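Local coordinates for exopolysaccharide biosynthesis protein (Pantoea stewartii subsp. stewartii DC283, PDB 6TGF) that modifies the glycan of the bacterial biofilm, probably as a hydrolase, and has a parallel beta-helix fold like that of bacteriophage tailspikes, at residues A245-Y259 / V271-F285. Sequence-based numbering, arbitrary orientation.
Sequences ADGKTDSAPAIKAMY and VQFPAGTFFVTGCDF
In this tailspike-like parallel beta-helix, helix 252-265 packs through Ile255, Met258 and Tyr259 against the first coil, formed by strands 271-272, 276-279 and 283-284, consistent with a cap on the end of the hydrophobic core. Ile255 contributes much of the apolar contact. Its CD1 reaches into the coil, 3.4 Å from CG2 of Val280 and 3.6 Å from CZ of Phe273, while CG2, anti to the backbone N, turns to CG1 of Val271 and meets the Phe285 ring at its edge, in plane. One helical turn on, the rings of Tyr259 and Phe285 meet obliquely, planes at 50° and centroids 4.4 Å apart; Phe293 of the next coil touches both. Past Val271, away from these rings, the extended chain of Met258 carries SD to 3.6 Å from the backbone N of Gln272, which gives it a weak but straight hydrogen bond (176°).

The segment before the helix is fastened by polar bonds. O of Phe279 accepts from both N and OG of Ser251; the N-H comes almost straight down the carbonyl, the hydroxyl from above its plane, so the hydroxyl of the buried Ser251 spends its hydrogen on the coil backbone. Farther back, the Phe278 ring lies between CA of Ala245 over one face and Phe273 over the opposite one. With CG of Asp250 anti to its N (chi1 -171°), the Asp250 side chain crosses that of Thr281 at about a right angle. Thr281 OG1 donates to OD2 of Asp250 at 2.7 Å, from the syn side, and OD1 is gripped from opposite faces of the carboxylate plane by the backbone N of Thr281 and that of Ala252, the latter closing an Asx turn.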
loop_
_atom_site.group_PDB
_atom_site.type_symbol
_atom_site.label_atom_id
_atom_site.label_comp_id
_atom_site.label_asym_id
_atom_site.label_seq_id
_atom_site.Cartn_x
_atom_site.Cartn_y
_atom_site.Cartn_z
ATOM N N ALA B 245 22.294 21.153 16.832
ATOM C CA ALA B 245 21.929 19.741 17.091
ATOM C C ALA B 245 22.637 19.246 18.359
ATOM O O ALA B 245 23.387 18.253 18.267
ATOM C CB ALA B 245 22.280 18.894 15.891
ATOM N N ASP B 246 22.399 19.913 19.496
ATOM C CA ASP B 246 23.011 19.583 20.814
ATOM C C ASP B 246 21.931 19.147 21.818
ATOM O O ASP B 246 22.308 18.767 22.940
ATOM C CB ASP B 246 23.849 20.751 21.345
ATOM C CG ASP B 246 23.061 21.987 21.749
ATOM O OD1 ASP B 246 21.828 21.992 21.570
ATOM O OD2 ASP B 246 23.692 22.940 22.244
ATOM N N GLY B 247 20.647 19.215 21.445
ATOM C CA GLY B 247 19.511 18.757 22.271
ATOM C C GLY B 247 19.295 19.606 23.516
ATOM O O GLY B 247 18.472 19.198 24.359
ATOM N N LYS B 248 19.986 20.748 23.628
ATOM C CA LYS B 248 19.938 21.667 24.800
ATOM C C LYS B 248 19.441 23.048 24.360
ATOM O O LYS B 248 18.469 23.543 24.963
ATOM C CB LYS B 248 21.324 21.824 25.438
ATOM C CG LYS B 248 21.972 20.546 25.950
ATOM C CD LYS B 248 21.020 19.623 26.669
ATOM C CE LYS B 248 21.730 18.621 27.548
ATOM N NZ LYS B 248 20.767 17.861 28.374
ATOM N N THR B 249 20.113 23.650 23.374
ATOM C CA THR B 249 19.827 25.012 22.851
ATOM C C THR B 249 18.455 25.014 22.169
ATOM O O THR B 249 18.239 24.175 21.272
ATOM C CB THR B 249 20.917 25.480 21.880
ATOM O OG1 THR B 249 22.189 25.177 22.455
ATOM C CG2 THR B 249 20.830 26.959 21.573
ATOM N N ASP B 250 17.573 25.928 22.582
ATOM C CA ASP B 250 16.210 26.094 22.012
ATOM C C ASP B 250 16.346 26.467 20.532
ATOM O O ASP B 250 16.948 27.520 20.241
ATOM C CB ASP B 250 15.405 27.135 22.795
ATOM C CG ASP B 250 13.936 27.205 22.412
ATOM O OD1 ASP B 250 13.473 26.315 21.667
ATOM O OD2 ASP B 250 13.264 28.150 22.866
ATOM N N SER B 251 15.819 25.620 19.643
ATOM C CA SER B 251 15.824 25.813 18.169
ATOM C C SER B 251 14.450 26.307 17.694
ATOM O O SER B 251 14.206 26.267 16.474
ATOM C CB SER B 251 16.234 24.543 17.464
ATOM O OG SER B 251 15.360 23.475 17.794
ATOM N N ALA B 252 13.594 26.764 18.616
ATOM C CA ALA B 252 12.270 27.357 18.315
ATOM C C ALA B 252 12.449 28.613 17.464
ATOM O O ALA B 252 11.749 28.773 16.468
ATOM C CB ALA B 252 11.505 27.643 19.587
ATOM N N PRO B 253 13.381 29.537 17.804
ATOM C CA PRO B 253 13.618 30.725 16.981
ATOM C C PRO B 253 13.945 30.384 15.519
ATOM O O PRO B 253 13.413 31.036 14.638
ATOM C CB PRO B 253 14.821 31.405 17.654
ATOM C CG PRO B 253 14.753 30.937 19.088
ATOM C CD PRO B 253 14.241 29.515 19.000
ATOM N N ALA B 254 14.804 29.381 15.306
ATOM C CA ALA B 254 15.228 28.884 13.974
ATOM C C ALA B 254 14.012 28.332 13.223
ATOM O O ALA B 254 13.831 28.690 12.043
ATOM C CB ALA B 254 16.303 27.835 14.128
ATOM N N ILE B 255 13.212 27.497 13.895
ATOM C CA ILE B 255 11.984 26.854 13.337
ATOM C C ILE B 255 10.993 27.950 12.923
ATOM O O ILE B 255 10.429 27.840 11.817
ATOM C CB ILE B 255 11.375 25.860 14.348
ATOM C CG1 ILE B 255 12.272 24.630 14.523
ATOM C CG2 ILE B 255 9.961 25.466 13.942
ATOM C CD1 ILE B 255 11.944 23.791 15.736
ATOM N N LYS B 256 10.795 28.960 13.777
ATOM C CA LYS B 256 9.906 30.124 13.514
ATOM C C LYS B 256 10.452 30.940 12.335
ATOM O O LYS B 256 9.641 31.364 11.489
ATOM C CB LYS B 256 9.769 30.993 14.767
ATOM C CG LYS B 256 8.973 30.365 15.903
ATOM C CD LYS B 256 8.529 31.363 16.948
ATOM C CE LYS B 256 8.053 30.719 18.234
ATOM N NZ LYS B 256 9.015 30.923 19.343
ATOM N N ALA B 257 11.773 31.149 12.284
ATOM C CA ALA B 257 12.474 31.927 11.235
ATOM C C ALA B 257 12.327 31.226 9.879
ATOM O O ALA B 257 11.910 31.894 8.907
ATOM C CB ALA B 257 13.925 32.110 11.603
ATOM N N MET B 258 12.662 29.930 9.819
ATOM C CA MET B 258 12.616 29.111 8.578
ATOM C C MET B 258 11.167 29.002 8.096
ATOM O O MET B 258 10.956 29.027 6.866
ATOM C CB MET B 258 13.186 27.705 8.798
ATOM C CG MET B 258 13.346 26.924 7.506
ATOM S SD MET B 258 14.234 25.365 7.715
ATOM C CE MET B 258 14.565 24.947 6.005
ATOM N N TYR B 259 10.212 28.887 9.024
ATOM C CA TYR B 259 8.762 28.814 8.711
ATOM C C TYR B 259 8.324 30.111 8.025
ATOM O O TYR B 259 7.792 30.046 6.903
ATOM C CB TYR B 259 7.905 28.584 9.957
ATOM C CG TYR B 259 6.439 28.437 9.632
ATOM C CD1 TYR B 259 6.014 27.417 8.800
ATOM C CD2 TYR B 259 5.488 29.327 10.105
ATOM C CE1 TYR B 259 4.680 27.266 8.463
ATOM C CE2 TYR B 259 4.146 29.188 9.782
ATOM C CZ TYR B 259 3.742 28.152 8.958
ATOM O OH TYR B 259 2.432 27.977 8.620
ATOM N N VAL B 271 9.712 23.680 6.947
ATOM C CA VAL B 271 10.654 23.436 8.084
ATOM C C VAL B 271 11.361 22.092 7.867
ATOM O O VAL B 271 10.685 21.048 7.938
ATOM C CB VAL B 271 9.926 23.475 9.442
ATOM C CG1 VAL B 271 10.900 23.381 10.606
ATOM C CG2 VAL B 271 9.054 24.716 9.581
ATOM N N GLN B 272 12.677 22.128 7.629
ATOM C CA GLN B 272 13.532 20.932 7.401
ATOM C C GLN B 272 14.594 20.857 8.503
ATOM O O GLN B 272 15.480 21.733 8.529
ATOM C CB GLN B 272 14.183 20.999 6.018
ATOM C CG GLN B 272 15.034 19.782 5.678
ATOM C CD GLN B 272 14.209 18.522 5.581
ATOM O OE1 GLN B 272 13.181 18.483 4.909
ATOM N NE2 GLN B 272 14.660 17.474 6.251
ATOM N N PHE B 273 14.497 19.848 9.376
ATOM C CA PHE B 273 15.533 19.489 10.379
ATOM C C PHE B 273 16.655 18.715 9.695
ATOM O O PHE B 273 16.393 17.876 8.836
ATOM C CB PHE B 273 14.964 18.600 11.487
ATOM C CG PHE B 273 14.101 19.290 12.512
ATOM C CD1 PHE B 273 12.734 19.414 12.321
ATOM C CD2 PHE B 273 14.651 19.775 13.689
ATOM C CE1 PHE B 273 11.938 20.029 13.275
ATOM C CE2 PHE B 273 13.854 20.394 14.640
ATOM C CZ PHE B 273 12.499 20.519 14.431
ATOM N N PRO B 274 17.934 18.958 10.056
ATOM C CA PRO B 274 19.004 18.017 9.738
ATOM C C PRO B 274 18.964 16.877 10.767
ATOM O O PRO B 274 18.170 16.957 11.690
ATOM C CB PRO B 274 20.278 18.868 9.821
ATOM C CG PRO B 274 19.934 20.004 10.770
ATOM C CD PRO B 274 18.422 20.142 10.775
ATOM N N ALA B 275 19.790 15.844 10.580
ATOM C CA ALA B 275 19.906 14.695 11.510
ATOM C C ALA B 275 20.427 15.200 12.862
ATOM O O ALA B 275 21.255 16.135 12.861
ATOM C CB ALA B 275 20.804 13.633 10.923
ATOM N N GLY B 276 19.936 14.624 13.965
ATOM C CA GLY B 276 20.389 14.926 15.339
ATOM C C GLY B 276 19.233 15.147 16.301
ATOM O O GLY B 276 18.068 15.046 15.868
ATOM N N THR B 277 19.552 15.432 17.568
ATOM C CA THR B 277 18.581 15.733 18.655
ATOM C C THR B 277 18.456 17.254 18.800
ATOM O O THR B 277 19.506 17.913 18.932
ATOM C CB THR B 277 19.008 15.071 19.970
ATOM O OG1 THR B 277 19.176 13.675 19.720
ATOM C CG2 THR B 277 18.008 15.274 21.088
ATOM N N PHE B 278 17.225 17.778 18.784
ATOM C CA PHE B 278 16.916 19.232 18.835
ATOM C C PHE B 278 15.953 19.528 19.988
ATOM O O PHE B 278 14.959 18.793 20.149
ATOM C CB PHE B 278 16.332 19.700 17.501
ATOM C CG PHE B 278 17.316 19.659 16.362
ATOM C CD1 PHE B 278 17.561 18.478 15.681
ATOM C CD2 PHE B 278 18.018 20.795 15.990
ATOM C CE1 PHE B 278 18.475 18.438 14.640
ATOM C CE2 PHE B 278 18.932 20.752 14.949
ATOM C CZ PHE B 278 19.156 19.575 14.276
ATOM N N PHE B 279 16.248 20.582 20.755
ATOM C CA PHE B 279 15.374 21.129 21.825
ATOM C C PHE B 279 14.467 22.209 21.224
ATOM O O PHE B 279 14.991 23.173 20.630
ATOM C CB PHE B 279 16.206 21.679 22.985
ATOM C CG PHE B 279 15.384 22.250 24.113
ATOM C CD1 PHE B 279 14.527 21.443 24.844
ATOM C CD2 PHE B 279 15.461 23.596 24.439
ATOM C CE1 PHE B 279 13.770 21.968 25.879
ATOM C CE2 PHE B 279 14.704 24.119 25.476
ATOM C CZ PHE B 279 13.859 23.304 26.193
ATOM N N VAL B 280 13.150 22.044 21.374
ATOM C CA VAL B 280 12.110 22.933 20.778
ATOM C C VAL B 280 11.077 23.271 21.859
ATOM O O VAL B 280 10.398 22.341 22.332
ATOM C CB VAL B 280 11.444 22.269 19.555
ATOM C CG1 VAL B 280 10.403 23.169 18.911
ATOM C CG2 VAL B 280 12.468 21.824 18.521
ATOM N N THR B 281 10.973 24.549 22.232
ATOM C CA THR B 281 9.870 25.097 23.068
ATOM C C THR B 281 8.636 25.287 22.178
ATOM O O THR B 281 8.813 25.418 20.949
ATOM C CB THR B 281 10.276 26.404 23.761
ATOM O OG1 THR B 281 10.740 27.320 22.767
ATOM C CG2 THR B 281 11.347 26.205 24.809
ATOM N N GLY B 282 7.444 25.297 22.782
ATOM C CA GLY B 282 6.146 25.446 22.095
ATOM C C GLY B 282 6.179 26.525 21.023
ATOM O O GLY B 282 6.358 27.704 21.377
ATOM N N CYS B 283 6.016 26.128 19.757
ATOM C CA CYS B 283 5.939 27.025 18.572
ATOM C C CYS B 283 4.469 27.236 18.193
ATOM O O CYS B 283 3.811 26.244 17.821
ATOM C CB CYS B 283 6.708 26.447 17.390
ATOM S SG CYS B 283 8.505 26.451 17.625
ATOM N N ASP B 284 3.984 28.478 18.288
ATOM C CA ASP B 284 2.580 28.864 17.984
ATOM C C ASP B 284 2.536 29.576 16.625
ATOM O O ASP B 284 2.930 30.755 16.562
ATOM C CB ASP B 284 1.988 29.721 19.107
ATOM C CG ASP B 284 0.469 29.795 19.102
ATOM O OD1 ASP B 284 -0.116 29.887 18.002
ATOM O OD2 ASP B 284 -0.120 29.755 20.203
ATOM N N PHE B 285 2.079 28.871 15.585
ATOM C CA PHE B 285 1.749 29.418 14.242
ATOM C C PHE B 285 0.223 29.490 14.099
ATOM O O PHE B 285 -0.301 29.231 12.993
ATOM C CB PHE B 285 2.360 28.549 13.138
ATOM C CG PHE B 285 3.767 28.075 13.394
ATOM C CD1 PHE B 285 4.843 28.939 13.269
ATOM C CD2 PHE B 285 4.019 26.757 13.746
ATOM C CE1 PHE B 285 6.138 28.497 13.496
ATOM C CE2 PHE B 285 5.315 26.316 13.974
ATOM C CZ PHE B 285 6.371 27.188 13.846
HETATM O O HOH W 1 18.729 22.037 19.871
HETATM O O HOH W 2 -0.022 27.423 11.019
#